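Local atomic coordinates of galactofuranose-binding protein YtfQ (Escherichia coli, PDB entry 2VK2), a protein that binds alpha- and beta-galactofuranose in the periplasm as the solute-binding component of an ABC transporter that takes up this sugar. Residues A61-P66 with P85-D90; V132-T137 with C193-H198; E177-F182 with I207-E212. All blocks are in the same frame, centred on the assembly; numbering follows the deposited sequence.

In the fold
From the N terminus, contact 1 comes first: segments 61-66 and 85-90 close a short loop that holds helix 73-81, and they lie side by side in the parallel sheet of one lobe. Contacts 2 and 3 follow in the other lobe and cross, their segments alternating. Contact 2 joins neighbouring strands of the second sheet and closes a long loop holding helix 141-153, strand 160-167 and helix 172-185; contact 3 joins helices 172-185 and 200-212 laid over that sheet, with Phe182 against Val132 and Leu134, and closes a shorter loop holding strand 194-197. The galactofuranose sits between the lobes, held in part by Asp90 of contact 1; the centres of contacts 1 and 2 are about 27 Å apart.

Contact 1: A61-P66 with P85-D90; sequences AIFIAP and PVFLLD. With GZL (beta-D-galactofuranose), chain B.
The ring of Phe63 is wedged between Phe87 and Leu89, which leave the neighbouring strand on the same side. Its CE1 corner reaches Phe87 CD2 at 3.6 Å, the two ring planes being inclined at 66° with neither ring lying flat on the other, while Leu89 CD1 sits 3.9 Å from Phe63 CG at the base of the ring. Phe63 CG stands anti to its carbonyl carbon (chi1 -72°), which sets the CD1-CE1 side of the ring toward Phe87. Next along the same side of the Phe87 ring, Ala61 CB lies 4.1 Å from Phe87 CE2. An alanine in place of Phe63 would probably leave a gap between Phe87 and Leu89 and deprive the Phe87 ring of a flank that limits its turning. Helix 252-265 covers this aromatic side. On the other side of the sheet Ile64 is the bump: its CD1 lies 3.9 Å from Val86 CG1 and its CB 4.0 Å from Leu88 CD2, touching two side chains of the partner strand. Between these layers a ladder of four backbone hydrogen bonds joins the parallel strands, from Ile62 N to Pro85 O through to Leu89 N to Ile64 O at 2.8 Å. Past the ladder, Asp90 OD1 accepts a hydrogen bond from O5 of galactofuranose at 2.7 Å and its backbone O one from O6, while OD2 forms a salt bridge with Arg17. The arrangement is a beta-alpha-beta unit, strand 61-64, helix 73-81 and strand 86-89, with the sugar site at the C-terminal edge of the parallel sheet, as in periplasmic binding proteins.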
# COMPACT_ATOMS: atom_id res chain seq x y z
N ALA A 61 11.18 19.68 8.44
CA ALA A 61 10.30 19.16 7.41
C ALA A 61 9.35 18.17 8.04
O ALA A 61 9.65 17.60 9.09
CB ALA A 61 11.11 18.49 6.31
N ILE A 62 8.20 17.99 7.41
CA ILE A 62 7.20 17.03 7.86
C ILE A 62 6.92 16.05 6.73
O ILE A 62 6.70 16.44 5.59
CB ILE A 62 5.91 17.74 8.31
CG1 ILE A 62 6.19 18.54 9.59
CG2 ILE A 62 4.78 16.74 8.56
CD1 ILE A 62 5.12 19.55 9.95
N PHE A 63 6.97 14.76 7.07
CA PHE A 63 6.58 13.69 6.16
C PHE A 63 5.23 13.18 6.66
O PHE A 63 5.05 13.00 7.86
CB PHE A 63 7.58 12.53 6.19
CG PHE A 63 8.92 12.81 5.53
CD1 PHE A 63 9.28 14.07 5.05
CD2 PHE A 63 9.85 11.78 5.43
CE1 PHE A 63 10.53 14.27 4.46
CE2 PHE A 63 11.08 11.98 4.85
CZ PHE A 63 11.43 13.22 4.37
N ILE A 64 4.29 12.94 5.75
CA ILE A 64 3.00 12.38 6.13
C ILE A 64 2.68 11.24 5.18
O ILE A 64 2.79 11.40 3.98
CB ILE A 64 1.85 13.41 6.01
CG1 ILE A 64 2.13 14.67 6.84
CG2 ILE A 64 0.52 12.79 6.44
CD1 ILE A 64 1.18 15.81 6.53
N ALA A 65 2.28 10.10 5.74
CA ALA A 65 1.63 9.05 4.96
C ALA A 65 0.14 9.21 5.23
O ALA A 65 -0.34 8.79 6.28
CB ALA A 65 2.13 7.68 5.40
N PRO A 66 -0.58 9.89 4.32
CA PRO A 66 -1.96 10.28 4.65
C PRO A 66 -2.93 9.11 4.62
O PRO A 66 -3.14 8.51 3.57
CB PRO A 66 -2.30 11.31 3.56
CG PRO A 66 -1.46 10.92 2.41
CD PRO A 66 -0.19 10.36 2.98
N PRO A 85 8.27 22.62 4.96
CA PRO A 85 7.89 21.83 3.79
C PRO A 85 7.32 20.46 4.16
O PRO A 85 7.76 19.85 5.14
CB PRO A 85 9.21 21.67 3.03
CG PRO A 85 10.26 21.82 4.07
CD PRO A 85 9.72 22.83 5.03
N VAL A 86 6.33 20.03 3.39
CA VAL A 86 5.63 18.77 3.64
C VAL A 86 5.82 17.83 2.46
O VAL A 86 5.70 18.23 1.30
CB VAL A 86 4.12 19.01 3.87
CG1 VAL A 86 3.36 17.69 3.93
CG2 VAL A 86 3.91 19.80 5.15
N PHE A 87 6.14 16.57 2.78
CA PHE A 87 6.33 15.53 1.78
C PHE A 87 5.36 14.40 2.08
O PHE A 87 5.26 13.95 3.22
CB PHE A 87 7.77 15.01 1.82
CG PHE A 87 8.81 16.07 1.59
CD1 PHE A 87 9.44 16.19 0.37
CD2 PHE A 87 9.13 16.97 2.60
CE1 PHE A 87 10.39 17.18 0.15
CE2 PHE A 87 10.08 17.96 2.38
CZ PHE A 87 10.70 18.07 1.16
N LEU A 88 4.62 13.97 1.06
CA LEU A 88 3.65 12.89 1.23
C LEU A 88 4.28 11.58 0.80
O LEU A 88 4.94 11.51 -0.23
CB LEU A 88 2.38 13.17 0.42
CG LEU A 88 1.69 14.50 0.73
CD1 LEU A 88 0.48 14.68 -0.16
CD2 LEU A 88 1.30 14.60 2.20
N LEU A 89 4.09 10.54 1.62
CA LEU A 89 4.65 9.18 1.35
C LEU A 89 3.53 8.18 1.22
O LEU A 89 2.68 8.09 2.05
CB LEU A 89 5.58 8.77 2.50
CG LEU A 89 7.00 9.39 2.58
CD1 LEU A 89 7.05 10.94 2.64
CD2 LEU A 89 7.70 8.76 3.78
N ASP A 90 3.63 7.45 0.11
CA ASP A 90 2.92 6.17 -0.14
C ASP A 90 1.40 6.22 -0.32
O ASP A 90 0.85 5.35 -0.92
CB ASP A 90 3.40 5.07 0.86
CG ASP A 90 2.66 5.07 2.17
OD1 ASP A 90 1.48 4.84 2.22
OD2 ASP A 90 3.31 5.21 3.21
C6 GZL B . 0.92 1.57 -0.09
C5 GZL B . 0.08 1.70 0.96
C4 GZL B . -0.59 0.53 1.66
C3 GZL B . -0.09 -0.88 1.48
C2 GZL B . -0.01 -1.49 2.65
O6 GZL B . 1.47 2.63 -0.68
O5 GZL B . -0.28 2.92 1.35
O4 GZL B . -0.53 0.71 3.08
O3 GZL B . 0.13 -1.42 0.28
C1 GZL B . -0.30 -0.53 3.75
O2 GZL B . 0.32 -2.76 2.91
O1 GZL B . -1.46 -0.91 4.48

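Contact 2: V132-T137 with C193-H198; sequences VELQGT and CMVYAH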
# COMPACT_ATOMS: atom_id res chain seq x y z
N VAL A 132 -13.67 -12.16 -5.63
CA VAL A 132 -14.01 -11.45 -4.41
C VAL A 132 -12.85 -10.50 -4.10
O VAL A 132 -11.68 -10.86 -4.23
CB VAL A 132 -14.31 -12.41 -3.23
CG1 VAL A 132 -15.49 -13.31 -3.57
CG2 VAL A 132 -13.09 -13.23 -2.84
N GLU A 133 -13.20 -9.27 -3.72
CA GLU A 133 -12.21 -8.21 -3.53
C GLU A 133 -12.11 -7.81 -2.07
O GLU A 133 -13.11 -7.48 -1.44
CB GLU A 133 -12.58 -6.99 -4.38
CG GLU A 133 -11.61 -5.81 -4.25
CD GLU A 133 -12.00 -4.64 -5.12
OE1 GLU A 133 -13.21 -4.37 -5.25
OE2 GLU A 133 -11.09 -3.98 -5.67
N LEU A 134 -10.88 -7.85 -1.54
CA LEU A 134 -10.59 -7.32 -0.22
C LEU A 134 -9.95 -5.95 -0.42
O LEU A 134 -8.79 -5.84 -0.81
CB LEU A 134 -9.64 -8.26 0.53
CG LEU A 134 -10.22 -9.65 0.83
CD1 LEU A 134 -9.15 -10.59 1.37
CD2 LEU A 134 -11.37 -9.54 1.82
N GLN A 135 -10.73 -4.90 -0.18
CA GLN A 135 -10.24 -3.54 -0.37
C GLN A 135 -9.40 -3.08 0.80
O GLN A 135 -9.52 -3.59 1.91
CB GLN A 135 -11.40 -2.55 -0.52
CG GLN A 135 -12.35 -2.83 -1.66
CD GLN A 135 -13.35 -1.71 -1.85
OE1 GLN A 135 -13.04 -0.54 -1.65
NE2 GLN A 135 -14.57 -2.07 -2.24
N GLY A 136 -8.56 -2.09 0.55
CA GLY A 136 -7.84 -1.41 1.61
C GLY A 136 -8.75 -0.47 2.37
O GLY A 136 -9.96 -0.41 2.13
N THR A 137 -8.15 0.25 3.31
CA THR A 137 -8.84 1.23 4.14
C THR A 137 -9.73 2.15 3.31
O THR A 137 -9.29 2.70 2.30
CB THR A 137 -7.81 2.07 4.90
OG1 THR A 137 -7.03 1.20 5.74
CG2 THR A 137 -8.47 3.15 5.75
N CYS A 193 -13.63 -17.95 -7.67
CA CYS A 193 -12.50 -18.32 -8.52
C CYS A 193 -11.19 -17.67 -8.05
O CYS A 193 -10.13 -18.28 -8.14
CB CYS A 193 -12.80 -17.93 -9.98
SG CYS A 193 -11.37 -17.65 -11.08
N MET A 194 -11.28 -16.44 -7.56
CA MET A 194 -10.09 -15.66 -7.24
C MET A 194 -10.39 -14.60 -6.19
O MET A 194 -11.47 -14.01 -6.17
CB MET A 194 -9.57 -15.00 -8.53
CG MET A 194 -8.31 -14.17 -8.38
SD MET A 194 -8.66 -12.40 -8.33
CE MET A 194 -6.99 -11.74 -8.40
N VAL A 195 -9.42 -14.38 -5.30
CA VAL A 195 -9.47 -13.25 -4.37
C VAL A 195 -8.43 -12.22 -4.79
O VAL A 195 -7.26 -12.55 -4.99
CB VAL A 195 -9.28 -13.67 -2.89
CG1 VAL A 195 -8.01 -14.50 -2.69
CG2 VAL A 195 -9.26 -12.43 -1.98
N TYR A 196 -8.89 -10.98 -4.96
CA TYR A 196 -8.05 -9.83 -5.25
C TYR A 196 -7.98 -9.02 -3.97
O TYR A 196 -8.99 -8.50 -3.51
CB TYR A 196 -8.65 -8.99 -6.38
CG TYR A 196 -7.96 -7.66 -6.60
CD1 TYR A 196 -6.57 -7.57 -6.68
CD2 TYR A 196 -8.70 -6.48 -6.72
CE1 TYR A 196 -5.94 -6.36 -6.88
CE2 TYR A 196 -8.07 -5.26 -6.92
CZ TYR A 196 -6.69 -5.20 -7.00
OH TYR A 196 -6.03 -4.01 -7.20
N ALA A 197 -6.79 -8.91 -3.40
CA ALA A 197 -6.61 -8.13 -2.18
C ALA A 197 -5.72 -6.93 -2.47
O ALA A 197 -4.68 -7.06 -3.12
CB ALA A 197 -6.02 -8.98 -1.08
N HIS A 198 -6.11 -5.77 -1.98
CA HIS A 198 -5.34 -4.54 -2.21
C HIS A 198 -3.97 -4.55 -1.54
O HIS A 198 -3.11 -3.77 -1.92
CB HIS A 198 -6.13 -3.32 -1.78
CG HIS A 198 -7.33 -3.05 -2.63
ND1 HIS A 198 -8.09 -1.91 -2.48
CD2 HIS A 198 -7.88 -3.75 -3.65
CE1 HIS A 198 -9.08 -1.94 -3.36
NE2 HIS A 198 -8.97 -3.03 -4.08
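The carboxylate of Glu133 is gripped from several directions. His198 NE2 donates a 2.8 Å hydrogen bond to Glu133 OE2, arriving well above the carboxylate plane although the oxygen lies close to the plane of the imidazole. The other oxygen, OE1, is held by Lys147 in a salt bridge and by the hydroxyl of Ser165, so the buried charge is probably well compensated. With CG anti to the backbone N (chi1 179°) and the chain extended beyond it, Glu133 runs alongside Tyr196, and OE2 meets the edge of that ring 3.5 Å from Tyr196 CE2; the phenol OH goes on to bond the backbone O of Arg146, a sugar-binding residue. A CH-pi contact covers one face of the imidazole, Gln135 CA lying 3.6 Å from the centroid of the His198 ring. The hydrogen bond at one edge and this backbone carbon over one face together probably restrict its rotation. On the reverse of the sheet the contact is apolar: Leu134 CD1 and Val195 CG2 are 3.8 Å apart, Leu134 CB lies 4.0 Å from Ala197 CB, and helices 172-185 and 200-212 cover them. Four backbone bonds, from Val132 N to Met194 O up to His198 N to Leu134 O, bind the strands in parallel. These are neighbouring strands of the second lobe's sheet in a periplasmic binding protein, and at their C-terminal ends the chain passes from His198 directly to Asn199, which binds galactofuranose.

Contact 3: E177-F182 with I207-E212; sequences EVMESF and IQAIKE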
# COMPACT_ATOMS: atom_id res chain seq x y z
N GLU A 177 -11.07 -12.46 8.30
CA GLU A 177 -12.46 -12.35 8.75
C GLU A 177 -13.41 -12.09 7.58
O GLU A 177 -14.46 -12.74 7.46
CB GLU A 177 -12.58 -11.22 9.78
CG GLU A 177 -13.98 -10.96 10.31
CD GLU A 177 -14.05 -9.69 11.14
OE1 GLU A 177 -13.12 -9.46 11.94
OE2 GLU A 177 -15.03 -8.93 10.99
N VAL A 178 -13.05 -11.15 6.72
CA VAL A 178 -13.89 -10.81 5.58
C VAL A 178 -13.93 -11.96 4.56
O VAL A 178 -15.00 -12.28 4.05
CB VAL A 178 -13.43 -9.49 4.91
CG1 VAL A 178 -14.22 -9.21 3.65
CG2 VAL A 178 -13.56 -8.34 5.90
N MET A 179 -12.78 -12.58 4.30
CA MET A 179 -12.75 -13.74 3.40
C MET A 179 -13.63 -14.88 3.92
O MET A 179 -14.32 -15.53 3.14
CB MET A 179 -11.32 -14.25 3.18
CG MET A 179 -11.20 -15.29 2.08
SD MET A 179 -11.58 -14.62 0.45
CE MET A 179 -11.76 -16.12 -0.51
N GLU A 180 -13.60 -15.12 5.24
CA GLU A 180 -14.48 -16.12 5.85
C GLU A 180 -15.95 -15.84 5.54
O GLU A 180 -16.70 -16.75 5.20
CB GLU A 180 -14.28 -16.17 7.37
CG GLU A 180 -12.99 -16.86 7.81
CD GLU A 180 -12.68 -16.65 9.29
OE1 GLU A 180 -13.26 -15.74 9.92
OE2 GLU A 180 -11.83 -17.40 9.83
N SER A 181 -16.34 -14.57 5.64
CA SER A 181 -17.72 -14.18 5.34
C SER A 181 -18.05 -14.37 3.86
O SER A 181 -19.16 -14.79 3.52
CB SER A 181 -17.98 -12.72 5.76
OG SER A 181 -17.41 -11.80 4.85
N PHE A 182 -17.10 -14.06 2.98
CA PHE A 182 -17.28 -14.27 1.54
C PHE A 182 -17.45 -15.76 1.22
O PHE A 182 -18.32 -16.13 0.43
CB PHE A 182 -16.09 -13.73 0.74
CG PHE A 182 -15.98 -12.22 0.72
CD1 PHE A 182 -17.01 -11.38 1.13
CD2 PHE A 182 -14.82 -11.63 0.23
CE1 PHE A 182 -16.87 -10.00 1.08
CE2 PHE A 182 -14.68 -10.26 0.16
CZ PHE A 182 -15.70 -9.44 0.60
N ILE A 207 -5.87 -16.54 2.55
CA ILE A 207 -5.31 -17.87 2.34
C ILE A 207 -5.61 -18.80 3.52
O ILE A 207 -5.96 -19.97 3.32
CB ILE A 207 -3.79 -17.80 2.03
CG1 ILE A 207 -3.57 -17.28 0.61
CG2 ILE A 207 -3.14 -19.17 2.18
CD1 ILE A 207 -2.17 -16.81 0.33
N GLN A 208 -5.49 -18.29 4.75
CA GLN A 208 -5.86 -19.05 5.95
C GLN A 208 -7.32 -19.46 5.91
O GLN A 208 -7.66 -20.62 6.18
CB GLN A 208 -5.64 -18.23 7.22
CG GLN A 208 -4.22 -17.82 7.53
CD GLN A 208 -4.13 -17.03 8.83
OE1 GLN A 208 -4.35 -17.58 9.91
NE2 GLN A 208 -3.83 -15.74 8.73
N ALA A 209 -8.20 -18.50 5.61
CA ALA A 209 -9.64 -18.76 5.54
C ALA A 209 -9.99 -19.80 4.48
O ALA A 209 -10.84 -20.66 4.71
CB ALA A 209 -10.40 -17.46 5.28
N ILE A 210 -9.32 -19.72 3.33
CA ILE A 210 -9.54 -20.67 2.24
C ILE A 210 -9.16 -22.09 2.67
O ILE A 210 -9.91 -23.04 2.45
CB ILE A 210 -8.75 -20.27 0.97
CG1 ILE A 210 -9.29 -18.96 0.39
CG2 ILE A 210 -8.83 -21.37 -0.09
CD1 ILE A 210 -8.32 -18.27 -0.55
N LYS A 211 -7.99 -22.22 3.30
CA LYS A 211 -7.54 -23.52 3.81
C LYS A 211 -8.47 -24.08 4.88
O LYS A 211 -8.80 -25.27 4.86
CB LYS A 211 -6.12 -23.42 4.37
CG LYS A 211 -5.05 -23.28 3.29
CD LYS A 211 -3.66 -23.64 3.79
CE LYS A 211 -2.96 -22.45 4.41
NZ LYS A 211 -1.55 -22.78 4.77
N GLU A 212 -8.92 -23.22 5.79
CA GLU A 212 -9.82 -23.64 6.87
C GLU A 212 -11.20 -24.07 6.36
O GLU A 212 -11.90 -24.85 7.02
CB GLU A 212 -9.93 -22.54 7.93
CG GLU A 212 -8.65 -22.39 8.75
CD GLU A 212 -8.68 -21.22 9.73
OE1 GLU A 212 -9.75 -20.60 9.91
OE2 GLU A 212 -7.62 -20.94 10.33
O HOH W 1 -11.99 -19.92 8.80
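Helix-to-helix packing on the outer layer of the second lobe joins 177-182 to 207-212, with Met179 and Glu180 set against Ala209 and Ile210. The two short segments run in roughly the same direction, their axes 8.4 Å apart and inclined at 39°. The small Ala209 permits the close approach: its CB lies 3.9 Å from Met179 CB and 3.7 Å from Glu180 CG, the methyl resting against the bases of these two side chains. Met179 leaves its helix with CG anti to the backbone N and then bends at chi2 (66°), which carries its methyl CE across to Ile210 CG1 at 3.9 Å. Nearer the surface the carboxylates of Glu180 and Glu212 come near each other by one oxygen apiece, and Glu180 OE2 and Glu212 OE1, 3.8 Å apart, would probably repel if nothing intervened. One water donates to both, at 2.7 Å to Glu180 OE2 and 2.6 Å to Glu212 OE1, and Lys176 forms a salt bridge with Glu212 OE2, which probably eases the repulsion further. Beneath, Met179 and Phe182 rest on strand 129-135. This is the layer of neighbouring helices over a largely parallel sheet characteristic of the alpha/beta lobes of periplasmic binding proteins.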